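Glucokinase (Thermus thermophilus, PDB 3VOV) phosphorylates hexose sugars such as glucose at the expense of ATP, as a zinc-containing hexokinase of the ROK family. Local coordinates at the interface of chains A and B and the interface of chains A and C. Coordinates in Å, arbitrary orientation; residue numbers count along the deposited sequence, not the author numbering. Chains: chain A/B/C, Glucokinase.

Two faces of one subunit are engaged here, each through a two-fold interface. Contact 1, with chain B, lies about 33 Å from contact 2 and about 31 Å from contact 3, measured between the centres of their C-alpha atoms. Contacts 2 and 3, both with chain C, are about 11 Å apart and use neighbouring residues, A:Gln153 followed by A:Gly154 and A:Gly155. Helix 212-236 recurs: its start (chain A) serves contact 1; its end serves contact 3 (both chains) and borders contact 2 (chain C). Separate two-fold contacts of this kind can build the deposited tetramer, although the coordinates alone do not establish the assembly in solution.

Contact 1: the interface of chains A and B. Residues chain A 189, 192-193, 213, 217; chain B 168-170, 172.
The phenol ring of A:Tyr192 meets the backbone O of B:Ala168 at its rim, beside the CD2-CE2 bond and somewhat out of the ring plane, with the oxygen 3.2 Å from CD2. With CG anti to the backbone N (chi1 175°), the ring swings out from helix 183-194 and flanks the incoming loop of chain B. The same B:Ala168 O is joined to the carboxylate of A:Asp189 through a water that lies 2.8 Å from it and 2.8 Å from OD1. This water supplies the polar link, since in this patch no nitrogen or oxygen of one side comes within direct bonding distance of the other. The methyl group of B:Ala168 points between two helices, 3.9 Å from A:Ala193 CB and 4.1 Å from A:Leu217 CD1. Two residues farther along the loop, B:Gly170 CA comes to 3.4 Å from A:Ala193 O in the last turn of helix 183-194. The bent chain of A:Lys213 lays its methylene CD against B:Gly172 CA at 3.7 Å. Close packing of small residues and methylenes, with a bridging water, thus holds a loop whose B:Cys169 is a zinc ligand. The site ties the zinc-binding segment of one subunit to helices 183-194 and 212-236 of the next, and probably helps to steady both.

Contact 2: the interface of chains A and C. Residues chain A 77, 151, 153; chain C 233, 270-271.
With CG anti to the carbonyl carbon (chi1 -55°) and the chain extended beyond it, A:Gln153 carries its amide to the backbone of C:Glu271, whose own side chain, also extended (chi2 177°), reaches back toward chain A. The amide uses both ends. A:Gln153 OE1 accepts the backbone N-H of C:Glu271 at 3.0 Å, the donor tilted from the carbonyl plane, while A:Gln153 NE2 donates to the C:Glu271 backbone O at 3.2 Å on a lone pair in the carbonyl plane. Gripped at two points of one residue, the amide is fixed against rotation, and its oxygen and nitrogen are told apart. The indole of C:Trp270 flanks the pair, meeting the amide carbon CD at its edge; its CE3 stands 3.5 Å from A:Gln153 OE1. The carboxylate of C:Glu271 lies between two arginines. Against A:Arg151 it meets the aliphatic stem, with C:Glu271 OE2 3.4 Å from A:Arg151 CD. A:Arg151 NE stays 4.3 Å from C:Glu271 OE2, so the charged groups are not in direct contact and any attraction is probably modest. A:Arg77 is poorly ordered, and its salt bridge to C:Glu271 is long, 3.7 Å from NH1 to OE1, hence probably weak. As modelled, and with the same caution, A:Arg77 NH1 also donates to A:Arg151 O at 3.0 Å, nearly in the guanidinium plane.

Contact 3: the interface of chains A and C. Residues chain A 147, 154-155, 157, 232, 236; chain C 234-236.
A:Phe236 and C:Phe236 meet tip to tip at the middle of this patch, the CZ of each ring standing 3.5 Å above the plane of the other and displaced toward its rim. Both side chains hold CG anti to the carbonyl carbon (chi1 -74° and -67°), which sends the two phenyl groups toward one another from equivalent helix ends. Their CE1 atoms are modelled too close together, so the exact overlap is doubtful. Beside the pair, C:Ala235 sets its methyl CB 3.7 Å from A:Phe236 CE2, and its carbonyl carbon lies at the edge of that ring. Farther out, A:Leu147 CD1 covers the same residue, 3.8 Å from C:Ala235 O. That oxygen marks the polar rim. The backbone N of A:Gly155 donates to C:Ala235 O at 2.9 Å, nearly straight at the hydrogen but from above the carbonyl plane, 42° out of it. Being at the C-terminal end of a helix, the carbonyl may be made a stronger acceptor by the helix dipole. The site joins the last turn of helix 212-236 in one subunit to the same turn in the other and to the loop just before the 3-10 helix 157-159, which ends at a zinc-binding histidine.

Contact 1: the interface of chains A and B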
ATOM      1  N   ASP A 189      -1.267  16.462  -7.218  1.00 20.72           N
ATOM      2  CA  ASP A 189      -1.952  16.177  -5.950  1.00 21.05           C
ATOM      3  C   ASP A 189      -2.379  17.463  -5.232  1.00 20.92           C
ATOM      4  O   ASP A 189      -3.458  17.527  -4.649  1.00 21.32           O
ATOM      5  CB  ASP A 189      -1.053  15.354  -5.021  1.00 20.70           C
ATOM      6  CG  ASP A 189      -0.951  13.892  -5.444  1.00 24.41           C
ATOM      7  OD1 ASP A 189      -1.914  13.383  -6.057  1.00 24.90           O
ATOM      8  OD2 ASP A 189       0.124  13.257  -5.182  1.00 23.77           O
ATOM      9  N   TYR A 192      -5.384  18.883  -7.089  1.00 22.66           N
ATOM     10  CA  TYR A 192      -6.545  18.075  -6.749  1.00 22.89           C
ATOM     11  C   TYR A 192      -7.039  18.381  -5.338  1.00 23.39           C
ATOM     12  O   TYR A 192      -8.225  18.649  -5.138  1.00 23.84           O
ATOM     13  CB  TYR A 192      -6.288  16.552  -6.963  1.00 22.16           C
ATOM     14  CG  TYR A 192      -7.456  15.718  -6.491  1.00 20.82           C
ATOM     15  CD1 TYR A 192      -8.544  15.486  -7.318  1.00 20.05           C
ATOM     16  CD2 TYR A 192      -7.497  15.216  -5.195  1.00 18.57           C
ATOM     17  CE1 TYR A 192      -9.652  14.766  -6.878  1.00 19.37           C
ATOM     18  CE2 TYR A 192      -8.581  14.474  -4.757  1.00 18.99           C
ATOM     19  CZ  TYR A 192      -9.660  14.262  -5.600  1.00 19.45           C
ATOM     20  OH  TYR A 192     -10.750  13.539  -5.165  1.00 22.86           O
ATOM     21  N   ALA A 193      -6.137  18.355  -4.357  1.00 24.13           N
ATOM     22  CA  ALA A 193      -6.528  18.516  -2.945  1.00 24.82           C
ATOM     23  C   ALA A 193      -7.032  19.932  -2.587  1.00 25.61           C
ATOM     24  O   ALA A 193      -7.925  20.065  -1.756  1.00 25.02           O
ATOM     25  CB  ALA A 193      -5.388  18.132  -2.008  1.00 24.38           C
ATOM     26  N   LYS A 213      -2.570  20.712   4.898  1.00 29.37           N
ATOM     27  CA  LYS A 213      -2.739  19.893   3.711  1.00 29.55           C
ATOM     28  C   LYS A 213      -1.431  19.861   2.929  1.00 29.22           C
ATOM     29  O   LYS A 213      -0.992  18.774   2.480  1.00 28.44           O
ATOM     30  CB  LYS A 213      -3.852  20.483   2.851  1.00 29.92           C
ATOM     31  CG  LYS A 213      -4.643  19.514   2.057  1.00 33.91           C
ATOM     32  CD  LYS A 213      -6.175  19.743   2.161  1.00 36.03           C
ATOM     33  CE  LYS A 213      -6.746  20.748   1.142  1.00 38.92           C
ATOM     34  NZ  LYS A 213      -7.089  22.099   1.752  1.00 42.06           N
ATOM     35  N   LEU A 217       1.133  16.528   2.223  1.00 22.76           N
ATOM     36  CA  LEU A 217       1.433  16.142   0.870  1.00 23.82           C
ATOM     37  C   LEU A 217       2.946  16.180   0.598  1.00 24.23           C
ATOM     38  O   LEU A 217       3.485  15.265  -0.024  1.00 23.48           O
ATOM     39  CB  LEU A 217       0.676  17.094  -0.066  1.00 23.84           C
ATOM     40  CG  LEU A 217       0.581  16.946  -1.554  1.00 24.81           C
ATOM     41  CD1 LEU A 217      -0.561  17.863  -1.984  1.00 23.71           C
ATOM     42  CD2 LEU A 217       1.858  17.371  -2.225  1.00 23.64           C
TER
ATOM     43  N   ALA B 168      -3.431  12.481  -2.027  1.00 19.92           N
ATOM     44  CA  ALA B 168      -4.053  13.565  -1.212  1.00 20.02           C
ATOM     45  C   ALA B 168      -5.514  13.774  -1.582  1.00 20.42           C
ATOM     46  O   ALA B 168      -5.864  13.827  -2.758  1.00 19.37           O
ATOM     47  CB  ALA B 168      -3.305  14.877  -1.428  1.00 18.64           C
ATOM     48  N   CYS B 169      -6.335  13.949  -0.543  1.00 21.74           N
ATOM     49  CA  CYS B 169      -7.762  14.084  -0.684  1.00 21.05           C
ATOM     50  C   CYS B 169      -8.139  15.543  -0.351  1.00 21.48           C
ATOM     51  O   CYS B 169      -7.441  16.208   0.438  1.00 21.73           O
ATOM     52  CB  CYS B 169      -8.460  13.101   0.263  1.00 20.60           C
ATOM     53  SG  CYS B 169     -10.316  13.159   0.124  1.00 22.22           S
ATOM     54  N   GLY B 170      -9.227  16.045  -0.944  1.00 21.35           N
ATOM     55  CA  GLY B 170      -9.662  17.405  -0.649  1.00 23.08           C
ATOM     56  C   GLY B 170     -10.047  17.559   0.810  1.00 23.14           C
ATOM     57  O   GLY B 170     -10.073  18.661   1.337  1.00 24.81           O
ATOM     58  N   GLY B 172      -8.341  16.748   3.491  1.00 23.55           N
ATOM     59  CA  GLY B 172      -7.188  16.925   4.410  1.00 22.35           C
ATOM     60  C   GLY B 172      -6.449  15.596   4.692  1.00 23.63           C
ATOM     61  O   GLY B 172      -5.374  15.580   5.334  1.00 22.88           O
TER
HETATM   62  O   HOH W   1      -4.548  13.912  -5.265  1.00 18.15           O

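Contact 2: the interface of chains A and C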
ATOM      1  N   ARG A  77      14.937   7.890 -28.617  1.00 57.82           N
ATOM      2  CA  ARG A  77      13.624   7.261 -28.598  1.00 58.90           C
ATOM      3  C   ARG A  77      12.580   8.269 -28.108  1.00 59.06           C
ATOM      4  O   ARG A  77      11.405   8.177 -28.466  1.00 59.45           O
ATOM      5  CB  ARG A  77      13.618   6.000 -27.721  1.00 59.16           C
ATOM      6  CG  ARG A  77      14.378   4.795 -28.295  1.00 60.78           C
ATOM      7  CD  ARG A  77      13.992   3.503 -27.566  1.00 63.41           C
ATOM      8  NE  ARG A  77      14.292   3.555 -26.135  1.00 65.58           N
ATOM      9  CZ  ARG A  77      15.181   2.778 -25.509  1.00 66.63           C
ATOM     10  NH1 ARG A  77      15.875   1.857 -26.180  1.00 66.55           N
ATOM     11  NH2 ARG A  77      15.377   2.921 -24.198  1.00 66.37           N
ATOM     12  N   ARG A 151      19.388  -2.677 -23.023  1.00 28.68           N
ATOM     13  CA  ARG A 151      18.484  -1.999 -23.948  1.00 29.60           C
ATOM     14  C   ARG A 151      18.475  -0.475 -23.785  1.00 29.46           C
ATOM     15  O   ARG A 151      17.577   0.190 -24.282  1.00 30.16           O
ATOM     16  CB  ARG A 151      17.075  -2.556 -23.753  1.00 29.00           C
ATOM     17  CG  ARG A 151      16.957  -4.043 -24.142  1.00 27.77           C
ATOM     18  CD  ARG A 151      15.596  -4.581 -23.693  1.00 29.48           C
ATOM     19  NE  ARG A 151      15.650  -6.030 -23.527  1.00 28.94           N
ATOM     20  CZ  ARG A 151      16.237  -6.629 -22.493  1.00 27.67           C
ATOM     21  NH1 ARG A 151      16.797  -5.908 -21.500  1.00 23.16           N
ATOM     22  NH2 ARG A 151      16.275  -7.942 -22.468  1.00 26.31           N
ATOM     23  N   GLN A 153      17.737   0.954 -21.022  1.00 29.53           N
ATOM     24  CA  GLN A 153      16.757   1.276 -19.972  1.00 29.23           C
ATOM     25  C   GLN A 153      17.365   1.262 -18.555  1.00 27.79           C
ATOM     26  O   GLN A 153      16.633   1.440 -17.570  1.00 28.94           O
ATOM     27  CB  GLN A 153      15.553   0.290 -19.949  1.00 29.41           C
ATOM     28  CG  GLN A 153      14.769   0.108 -21.220  1.00 30.99           C
ATOM     29  CD  GLN A 153      13.654  -0.953 -21.080  1.00 33.51           C
ATOM     30  OE1 GLN A 153      12.483  -0.689 -21.435  1.00 32.40           O
ATOM     31  NE2 GLN A 153      14.014  -2.168 -20.560  1.00 31.73           N
TER
ATOM     32  N   VAL C 233      14.034  -4.592 -13.190  1.00 18.51           N
ATOM     33  CA  VAL C 233      14.353  -4.345 -14.604  1.00 19.02           C
ATOM     34  C   VAL C 233      14.558  -2.848 -14.879  1.00 18.78           C
ATOM     35  O   VAL C 233      15.402  -2.466 -15.687  1.00 18.03           O
ATOM     36  CB  VAL C 233      13.264  -4.932 -15.519  1.00 20.09           C
ATOM     37  CG1 VAL C 233      13.400  -4.380 -16.992  1.00 21.29           C
ATOM     38  CG2 VAL C 233      13.351  -6.459 -15.485  1.00 19.76           C
ATOM     39  N   TRP C 270       7.207  -0.727 -21.356  1.00 22.74           N
ATOM     40  CA  TRP C 270       8.636  -1.055 -21.230  1.00 23.35           C
ATOM     41  C   TRP C 270       8.999  -2.253 -22.101  1.00 23.38           C
ATOM     42  O   TRP C 270       8.120  -3.012 -22.474  1.00 23.41           O
ATOM     43  CB  TRP C 270       8.966  -1.379 -19.745  1.00 22.18           C
ATOM     44  CG  TRP C 270       8.732  -0.204 -18.861  1.00 22.45           C
ATOM     45  CD1 TRP C 270       7.536   0.192 -18.300  1.00 21.98           C
ATOM     46  CD2 TRP C 270       9.709   0.753 -18.445  1.00 22.26           C
ATOM     47  NE1 TRP C 270       7.722   1.349 -17.587  1.00 19.51           N
ATOM     48  CE2 TRP C 270       9.045   1.706 -17.646  1.00 21.10           C
ATOM     49  CE3 TRP C 270      11.091   0.919 -18.702  1.00 22.98           C
ATOM     50  CZ2 TRP C 270       9.709   2.813 -17.085  1.00 22.13           C
ATOM     51  CZ3 TRP C 270      11.755   2.014 -18.118  1.00 24.01           C
ATOM     52  CH2 TRP C 270      11.060   2.936 -17.320  1.00 24.37           C
ATOM     53  N   GLU C 271      10.279  -2.410 -22.430  1.00 24.42           N
ATOM     54  CA  GLU C 271      10.753  -3.645 -23.065  1.00 27.26           C
ATOM     55  C   GLU C 271      11.055  -4.684 -21.969  1.00 25.90           C
ATOM     56  O   GLU C 271      11.934  -4.479 -21.125  1.00 27.70           O
ATOM     57  CB  GLU C 271      12.047  -3.420 -23.878  1.00 28.28           C
ATOM     58  CG  GLU C 271      11.955  -2.590 -25.149  1.00 36.13           C
ATOM     59  CD  GLU C 271      13.365  -2.395 -25.806  1.00 43.91           C
ATOM     60  OE1 GLU C 271      13.897  -1.263 -25.704  1.00 47.48           O
ATOM     61  OE2 GLU C 271      13.946  -3.366 -26.398  1.00 46.87           O
TER

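Contact 3: the interface of chains A and C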
ATOM      1  N   LEU A 147      25.891   2.742 -15.844  1.00 19.46           N
ATOM      2  CA  LEU A 147      25.199   1.473 -16.124  1.00 20.98           C
ATOM      3  C   LEU A 147      24.080   1.792 -17.134  1.00 21.61           C
ATOM      4  O   LEU A 147      23.133   2.454 -16.765  1.00 20.89           O
ATOM      5  CB  LEU A 147      24.510   0.972 -14.860  1.00 21.31           C
ATOM      6  CG  LEU A 147      24.191  -0.542 -14.629  1.00 25.22           C
ATOM      7  CD1 LEU A 147      22.840  -0.721 -13.972  1.00 28.08           C
ATOM      8  CD2 LEU A 147      24.340  -1.421 -15.845  1.00 28.01           C
ATOM      9  N   GLY A 154      18.670   1.032 -18.417  1.00 26.47           N
ATOM     10  CA  GLY A 154      19.271   0.981 -17.060  1.00 24.06           C
ATOM     11  C   GLY A 154      19.202   2.323 -16.371  1.00 22.82           C
ATOM     12  O   GLY A 154      19.231   3.365 -17.035  1.00 23.71           O
ATOM     13  N   GLY A 155      19.111   2.323 -15.048  1.00 21.45           N
ATOM     14  CA  GLY A 155      19.094   3.564 -14.338  1.00 19.82           C
ATOM     15  C   GLY A 155      17.788   4.345 -14.453  1.00 19.82           C
ATOM     16  O   GLY A 155      17.795   5.528 -14.193  1.00 18.74           O
ATOM     17  N   LEU A 157      15.491   5.061 -12.585  1.00 19.56           N
ATOM     18  CA  LEU A 157      15.258   5.035 -11.145  1.00 19.22           C
ATOM     19  C   LEU A 157      13.902   5.620 -10.709  1.00 19.60           C
ATOM     20  O   LEU A 157      13.429   5.299  -9.636  1.00 20.48           O
ATOM     21  CB  LEU A 157      16.431   5.724 -10.397  1.00 18.44           C
ATOM     22  CG  LEU A 157      17.880   5.214 -10.660  1.00 17.27           C
ATOM     23  CD1 LEU A 157      18.879   5.844  -9.694  1.00 19.40           C
ATOM     24  CD2 LEU A 157      18.004   3.665 -10.538  1.00 18.79           C
ATOM     25  N   LEU A 232      16.991   1.171  -3.315  1.00 18.06           N
ATOM     26  CA  LEU A 232      18.054   1.119  -4.332  1.00 18.17           C
ATOM     27  C   LEU A 232      19.434   0.789  -3.744  1.00 19.72           C
ATOM     28  O   LEU A 232      20.290   0.177  -4.407  1.00 19.67           O
ATOM     29  CB  LEU A 232      18.108   2.442  -5.068  1.00 18.11           C
ATOM     30  CG  LEU A 232      16.952   2.629  -6.074  1.00 20.88           C
ATOM     31  CD1 LEU A 232      16.798   4.097  -6.577  1.00 17.20           C
ATOM     32  CD2 LEU A 232      17.161   1.692  -7.257  1.00 16.45           C
ATOM     33  N   PHE A 236      22.071  -1.879  -5.307  1.00 19.98           N
ATOM     34  CA  PHE A 236      23.305  -1.418  -5.877  1.00 21.24           C
ATOM     35  C   PHE A 236      24.467  -1.235  -4.878  1.00 20.96           C
ATOM     36  O   PHE A 236      25.610  -1.232  -5.316  1.00 20.23           O
ATOM     37  CB  PHE A 236      23.093  -0.079  -6.596  1.00 21.43           C
ATOM     38  CG  PHE A 236      22.353  -0.180  -7.911  1.00 22.42           C
ATOM     39  CD1 PHE A 236      22.981  -0.660  -9.054  1.00 23.47           C
ATOM     40  CD2 PHE A 236      21.032   0.236  -8.000  1.00 21.87           C
ATOM     41  CE1 PHE A 236      22.281  -0.771 -10.260  1.00 23.86           C
ATOM     42  CE2 PHE A 236      20.339   0.168  -9.183  1.00 21.28           C
ATOM     43  CZ  PHE A 236      20.950  -0.341 -10.330  1.00 22.28           C
TER
ATOM     44  N   LYS C 234      13.820  -1.993 -14.174  1.00 18.44           N
ATOM     45  CA  LYS C 234      13.969  -0.547 -14.398  1.00 20.29           C
ATOM     46  C   LYS C 234      15.342  -0.083 -13.884  1.00 20.50           C
ATOM     47  O   LYS C 234      15.936   0.871 -14.386  1.00 22.41           O
ATOM     48  CB  LYS C 234      12.881   0.248 -13.635  1.00 20.67           C
ATOM     49  CG  LYS C 234      11.436  -0.276 -13.768  1.00 20.37           C
ATOM     50  CD  LYS C 234      10.954  -0.262 -15.178  1.00 19.41           C
ATOM     51  CE  LYS C 234       9.435  -0.530 -15.204  1.00 20.39           C
ATOM     52  NZ  LYS C 234       8.973  -1.712 -14.381  1.00 17.74           N
ATOM     53  N   ALA C 235      15.825  -0.715 -12.825  1.00 19.66           N
ATOM     54  CA  ALA C 235      17.086  -0.284 -12.289  1.00 18.98           C
ATOM     55  C   ALA C 235      18.230  -0.862 -13.149  1.00 19.46           C
ATOM     56  O   ALA C 235      19.167  -0.133 -13.482  1.00 19.19           O
ATOM     57  CB  ALA C 235      17.207  -0.722 -10.847  1.00 17.42           C
ATOM     58  N   PHE C 236      18.136  -2.149 -13.529  1.00 19.36           N
ATOM     59  CA  PHE C 236      19.268  -2.838 -14.136  1.00 19.12           C
ATOM     60  C   PHE C 236      19.192  -3.073 -15.642  1.00 19.96           C
ATOM     61  O   PHE C 236      20.249  -3.160 -16.269  1.00 20.55           O
ATOM     62  CB  PHE C 236      19.510  -4.194 -13.438  1.00 18.69           C
ATOM     63  CG  PHE C 236      19.971  -4.078 -12.027  1.00 20.08           C
ATOM     64  CD1 PHE C 236      21.314  -3.821 -11.733  1.00 20.66           C
ATOM     65  CD2 PHE C 236      19.070  -4.258 -10.964  1.00 20.97           C
ATOM     66  CE1 PHE C 236      21.756  -3.737 -10.408  1.00 18.31           C
ATOM     67  CE2 PHE C 236      19.509  -4.165  -9.635  1.00 20.20           C
ATOM     68  CZ  PHE C 236      20.846  -3.895  -9.355  1.00 20.85           C
TER